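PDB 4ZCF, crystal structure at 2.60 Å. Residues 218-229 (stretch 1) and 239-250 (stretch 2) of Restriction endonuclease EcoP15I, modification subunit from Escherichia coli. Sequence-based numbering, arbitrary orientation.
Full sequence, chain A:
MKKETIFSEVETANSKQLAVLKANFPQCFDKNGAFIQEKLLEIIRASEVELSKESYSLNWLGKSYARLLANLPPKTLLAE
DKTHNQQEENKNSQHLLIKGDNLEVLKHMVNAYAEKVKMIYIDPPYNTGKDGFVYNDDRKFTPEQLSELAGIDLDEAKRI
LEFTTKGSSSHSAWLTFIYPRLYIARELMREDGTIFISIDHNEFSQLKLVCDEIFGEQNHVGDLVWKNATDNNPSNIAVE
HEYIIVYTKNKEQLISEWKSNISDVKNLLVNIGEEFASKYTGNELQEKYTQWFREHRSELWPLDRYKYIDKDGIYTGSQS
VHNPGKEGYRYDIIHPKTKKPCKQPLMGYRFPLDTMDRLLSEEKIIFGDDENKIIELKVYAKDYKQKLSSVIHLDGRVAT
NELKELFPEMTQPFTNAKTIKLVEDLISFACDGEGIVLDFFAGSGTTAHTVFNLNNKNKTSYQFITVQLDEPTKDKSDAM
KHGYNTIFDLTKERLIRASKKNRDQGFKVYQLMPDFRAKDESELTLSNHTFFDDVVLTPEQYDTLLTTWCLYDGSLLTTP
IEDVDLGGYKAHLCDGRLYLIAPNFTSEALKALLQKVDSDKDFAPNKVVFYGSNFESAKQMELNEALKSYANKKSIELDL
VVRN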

# COMPACT_ATOMS: atom_id res chain seq x y z
N GLN A 218 -5.67 -0.82 0.99
CA GLN A 218 -6.01 -0.92 -0.42
C GLN A 218 -4.74 -1.08 -1.30
O GLN A 218 -4.80 -1.56 -2.45
CB GLN A 218 -6.80 0.33 -0.84
N ASN A 219 -3.58 -0.69 -0.72
CA ASN A 219 -2.28 -0.74 -1.38
C ASN A 219 -1.47 -1.96 -1.01
O ASN A 219 -0.33 -2.07 -1.42
CB ASN A 219 -1.51 0.58 -1.19
CG ASN A 219 -2.21 1.77 -1.80
OD1 ASN A 219 -2.55 1.80 -2.99
ND2 ASN A 219 -2.46 2.77 -0.97
N HIS A 220 -2.06 -2.91 -0.24
CA HIS A 220 -1.39 -4.17 0.05
C HIS A 220 -1.40 -4.98 -1.28
O HIS A 220 -2.45 -5.07 -1.93
CB HIS A 220 -2.11 -4.92 1.18
CG HIS A 220 -1.55 -6.28 1.48
ND1 HIS A 220 -2.33 -7.43 1.36
CD2 HIS A 220 -0.32 -6.65 1.87
CE1 HIS A 220 -1.55 -8.44 1.70
NE2 HIS A 220 -0.33 -8.02 2.02
N VAL A 221 -0.22 -5.48 -1.71
CA VAL A 221 -0.08 -6.28 -2.94
C VAL A 221 -0.33 -7.80 -2.65
O VAL A 221 -1.06 -8.49 -3.39
CB VAL A 221 1.27 -5.97 -3.63
CG1 VAL A 221 1.63 -6.99 -4.70
CG2 VAL A 221 1.27 -4.56 -4.23
N GLY A 222 0.24 -8.28 -1.54
CA GLY A 222 0.15 -9.65 -1.07
C GLY A 222 1.35 -9.96 -0.21
O GLY A 222 2.24 -9.12 -0.03
N ASP A 223 1.35 -11.17 0.39
CA ASP A 223 2.43 -11.66 1.23
C ASP A 223 2.91 -12.92 0.62
O ASP A 223 2.13 -13.70 0.08
CB ASP A 223 1.99 -11.88 2.69
CG ASP A 223 1.31 -10.65 3.29
OD1 ASP A 223 1.83 -9.51 3.09
OD2 ASP A 223 0.22 -10.82 3.91
N LEU A 224 4.24 -13.08 0.64
CA LEU A 224 4.93 -14.24 0.11
C LEU A 224 5.44 -15.07 1.27
O LEU A 224 5.80 -14.53 2.32
CB LEU A 224 6.11 -13.83 -0.80
CG LEU A 224 5.83 -12.79 -1.90
CD1 LEU A 224 7.13 -12.08 -2.32
CD2 LEU A 224 5.15 -13.43 -3.11
N VAL A 225 5.42 -16.39 1.09
CA VAL A 225 5.87 -17.36 2.09
C VAL A 225 7.16 -17.95 1.62
O VAL A 225 7.21 -18.55 0.56
CB VAL A 225 4.77 -18.39 2.42
CG1 VAL A 225 5.32 -19.56 3.24
CG2 VAL A 225 3.60 -17.72 3.15
N TRP A 226 8.23 -17.64 2.34
CA TRP A 226 9.56 -18.16 2.02
C TRP A 226 9.87 -19.38 2.91
O TRP A 226 10.13 -19.22 4.11
CB TRP A 226 10.65 -17.05 2.14
CG TRP A 226 12.03 -17.47 1.71
CD1 TRP A 226 12.35 -18.36 0.73
CD2 TRP A 226 13.27 -16.98 2.22
NE1 TRP A 226 13.71 -18.55 0.69
CE2 TRP A 226 14.31 -17.67 1.55
CE3 TRP A 226 13.62 -16.04 3.22
CZ2 TRP A 226 15.67 -17.44 1.83
CZ3 TRP A 226 14.96 -15.81 3.50
CH2 TRP A 226 15.97 -16.50 2.81
N LYS A 227 9.74 -20.60 2.35
CA LYS A 227 10.07 -21.85 3.03
C LYS A 227 11.59 -22.02 2.78
O LYS A 227 12.02 -22.40 1.68
CB LYS A 227 9.19 -23.01 2.53
CG LYS A 227 9.79 -24.40 2.71
CD LYS A 227 9.39 -25.10 3.97
CE LYS A 227 9.89 -26.53 3.93
NZ LYS A 227 11.37 -26.67 3.83
N ASN A 228 12.39 -21.61 3.79
CA ASN A 228 13.84 -21.46 3.76
C ASN A 228 14.65 -22.32 4.71
O ASN A 228 15.88 -22.22 4.73
CB ASN A 228 14.15 -19.98 4.03
CG ASN A 228 13.80 -19.49 5.42
OD1 ASN A 228 12.89 -19.99 6.07
ND2 ASN A 228 14.53 -18.48 5.91
N ALA A 229 13.98 -23.11 5.56
CA ALA A 229 14.64 -23.96 6.56
C ALA A 229 14.09 -25.37 6.54
O ALA A 229 13.01 -25.61 5.99
CB ALA A 229 14.48 -23.35 7.95
N VAL A 239 8.90 -25.05 12.44
CA VAL A 239 8.95 -23.74 11.81
C VAL A 239 10.04 -23.71 10.74
O VAL A 239 11.23 -23.74 11.04
CB VAL A 239 8.97 -22.54 12.82
CG1 VAL A 239 7.66 -22.47 13.59
CG2 VAL A 239 10.13 -22.66 13.80
N GLU A 240 9.60 -23.70 9.48
CA GLU A 240 10.45 -23.79 8.31
C GLU A 240 10.22 -22.66 7.30
O GLU A 240 10.73 -22.70 6.18
CB GLU A 240 10.23 -25.17 7.66
CG GLU A 240 10.79 -26.32 8.49
CD GLU A 240 10.53 -27.70 7.94
OE1 GLU A 240 9.48 -27.90 7.28
OE2 GLU A 240 11.37 -28.59 8.16
N HIS A 241 9.50 -21.61 7.74
CA HIS A 241 9.19 -20.50 6.88
C HIS A 241 9.17 -19.13 7.58
O HIS A 241 9.08 -19.02 8.81
CB HIS A 241 7.87 -20.75 6.12
CG HIS A 241 6.62 -20.41 6.90
ND1 HIS A 241 6.05 -21.32 7.76
CD2 HIS A 241 5.88 -19.27 6.90
CE1 HIS A 241 4.98 -20.72 8.26
NE2 HIS A 241 4.83 -19.48 7.77
N GLU A 242 9.23 -18.10 6.75
CA GLU A 242 9.08 -16.71 7.13
C GLU A 242 8.33 -16.00 5.99
O GLU A 242 7.82 -16.66 5.08
CB GLU A 242 10.43 -16.07 7.47
CG GLU A 242 11.59 -16.45 6.57
CD GLU A 242 12.79 -15.60 6.87
OE1 GLU A 242 13.56 -15.97 7.79
OE2 GLU A 242 12.91 -14.52 6.26
N TYR A 243 8.23 -14.69 6.04
CA TYR A 243 7.41 -13.95 5.08
C TYR A 243 8.12 -12.79 4.42
O TYR A 243 9.16 -12.35 4.87
CB TYR A 243 6.12 -13.43 5.77
CG TYR A 243 5.42 -14.44 6.67
CD1 TYR A 243 4.43 -15.28 6.17
CD2 TYR A 243 5.72 -14.52 8.03
CE1 TYR A 243 3.80 -16.23 6.99
CE2 TYR A 243 5.09 -15.45 8.86
CZ TYR A 243 4.11 -16.29 8.34
OH TYR A 243 3.48 -17.21 9.13
N ILE A 244 7.52 -12.30 3.35
CA ILE A 244 7.88 -11.11 2.59
C ILE A 244 6.54 -10.39 2.31
O ILE A 244 5.74 -10.87 1.50
CB ILE A 244 8.70 -11.40 1.29
CG1 ILE A 244 9.93 -12.34 1.62
CG2 ILE A 244 9.14 -10.06 0.61
CD1 ILE A 244 10.87 -12.78 0.49
N ILE A 245 6.26 -9.30 3.08
CA ILE A 245 5.08 -8.47 2.90
C ILE A 245 5.36 -7.48 1.75
O ILE A 245 6.48 -6.99 1.63
CB ILE A 245 4.52 -7.80 4.20
CG1 ILE A 245 5.21 -6.50 4.53
CG2 ILE A 245 4.49 -8.75 5.41
CD1 ILE A 245 4.36 -5.63 5.39
N VAL A 246 4.40 -7.26 0.85
CA VAL A 246 4.57 -6.40 -0.33
C VAL A 246 3.48 -5.33 -0.35
O VAL A 246 2.31 -5.64 -0.12
CB VAL A 246 4.60 -7.25 -1.64
CG1 VAL A 246 4.95 -6.41 -2.85
CG2 VAL A 246 5.55 -8.43 -1.53
N TYR A 247 3.86 -4.07 -0.56
CA TYR A 247 2.92 -2.94 -0.64
C TYR A 247 3.35 -2.07 -1.82
O TYR A 247 4.47 -2.16 -2.29
CB TYR A 247 2.89 -2.09 0.66
CG TYR A 247 2.03 -2.66 1.79
CD1 TYR A 247 2.45 -3.77 2.51
CD2 TYR A 247 0.82 -2.07 2.13
CE1 TYR A 247 1.65 -4.32 3.52
CE2 TYR A 247 0.01 -2.61 3.14
CZ TYR A 247 0.45 -3.72 3.84
OH TYR A 247 -0.29 -4.24 4.88
N THR A 248 2.43 -1.26 -2.31
CA THR A 248 2.63 -0.34 -3.42
C THR A 248 2.39 1.08 -2.91
O THR A 248 1.78 1.23 -1.84
CB THR A 248 1.77 -0.77 -4.62
OG1 THR A 248 2.03 0.08 -5.73
CG2 THR A 248 0.29 -0.80 -4.31
N LYS A 249 2.91 2.11 -3.61
CA LYS A 249 2.65 3.49 -3.21
C LYS A 249 1.22 3.85 -3.61
O LYS A 249 0.45 4.36 -2.80
CB LYS A 249 3.66 4.45 -3.84
CG LYS A 249 4.10 5.52 -2.86
CD LYS A 249 3.31 6.81 -2.94
CE LYS A 249 4.00 7.93 -2.20
NZ LYS A 249 5.28 8.35 -2.85
N ASN A 250 0.87 3.51 -4.85
CA ASN A 250 -0.46 3.71 -5.41
C ASN A 250 -0.86 2.49 -6.21
O ASN A 250 -0.35 2.30 -7.32
CB ASN A 250 -0.48 4.95 -6.31
CG ASN A 250 -1.85 5.41 -6.72
OD1 ASN A 250 -2.86 4.73 -6.53
ND2 ASN A 250 -1.91 6.59 -7.31

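How do the two backbones run against each other? Strand 220-227 and the strand of stretch 2 that ends at Thr-248 lie antiparallel, with 167° between their N-to-C directions and axes that approach to 4.5 Å. Through the middle they pair as a regular ladder. Leu-224 N donates to Ile-244 O at 2.8 Å, and Ile-244 N returns the bond to Leu-224 O at 3.0 Å; two residues on, Trp-226 N reaches Glu-242 O at 2.9 Å and Glu-242 N reaches Trp-226 O at 3.0 Å. Between these rungs, at the non-hydrogen-bonded positions, alpha carbons press close to carbonyls, as where Tyr-243 CA lies 3.2 Å from Leu-224 O.

Where does the regular pattern break? The register shifts by one residue between His-220 and Gly-222, a beta bulge. Val-246 still uses both of its backbone groups, but it divides them between two neighbours: its O accepts from Val-221 N at 3.0 Å, while its N donates to Gly-222 O, also at 3.0 Å. Val-221, with phi/psi of -87/-44, and Gly-222, at 155/175, depart from ordinary strand geometry to absorb the extra residue. Beyond the bulge, Thr-248 N donates to Asn-219 O at 3.0 Å. At the other end the pairing loosens, and Glu-240 O receives two weak hydrogen bonds, from Asn-228 N at 3.1 Å and Ala-229 N at 3.3 Å.

What do the side chains on the face of Leu-224 and Ile-244 contribute? Leu-224 is the apolar link here, its CD1 packing 4.0 Å from Ile-244 CB and 4.1 Å from Val-246 CG2. At the bulge, Val-221 points its CB toward the other strand and so meets Val-246 directly, CB to CG1 at 3.8 Å, while its CG2 lies 3.8 Å from Thr-248 CB. Further along, the character becomes polar: Glu-242 OE2 sits at the edge of the Trp-226 ring, 3.5 Å from CE3, and is hydrogen-bonded elsewhere in the structure.

How is the opposite face, that of His-220 and Tyr-247, arranged? His-220 lies against its bridge partner, with its CA over the face of the Tyr-247 ring, 3.9 Å from the centroid, and its CD2 3.5 Å from Tyr-247 CE1. The two ring planes meet obliquely at 56°. The imidazole is also tied within its own strand, because His-220 NE2 donates to Asp-223 OD1 at 2.8 Å. That same oxygen, Asp-223 OD1, lies 3.4 Å from Ile-245 CB, so the carboxylate end leans in against the partner strand. Next along, Val-225 touches two aromatic residues, its CG2 4.0 Å from Tyr-243 CD1 and its CG1 3.7 Å from His-241 CD2. Near the end of the strand, Lys-227 NZ hydrogen-bonds Ala-229 O at 2.9 Å; Glu-240 OE1 is 4.1 Å from Lys-227 NZ, too far for a salt bridge.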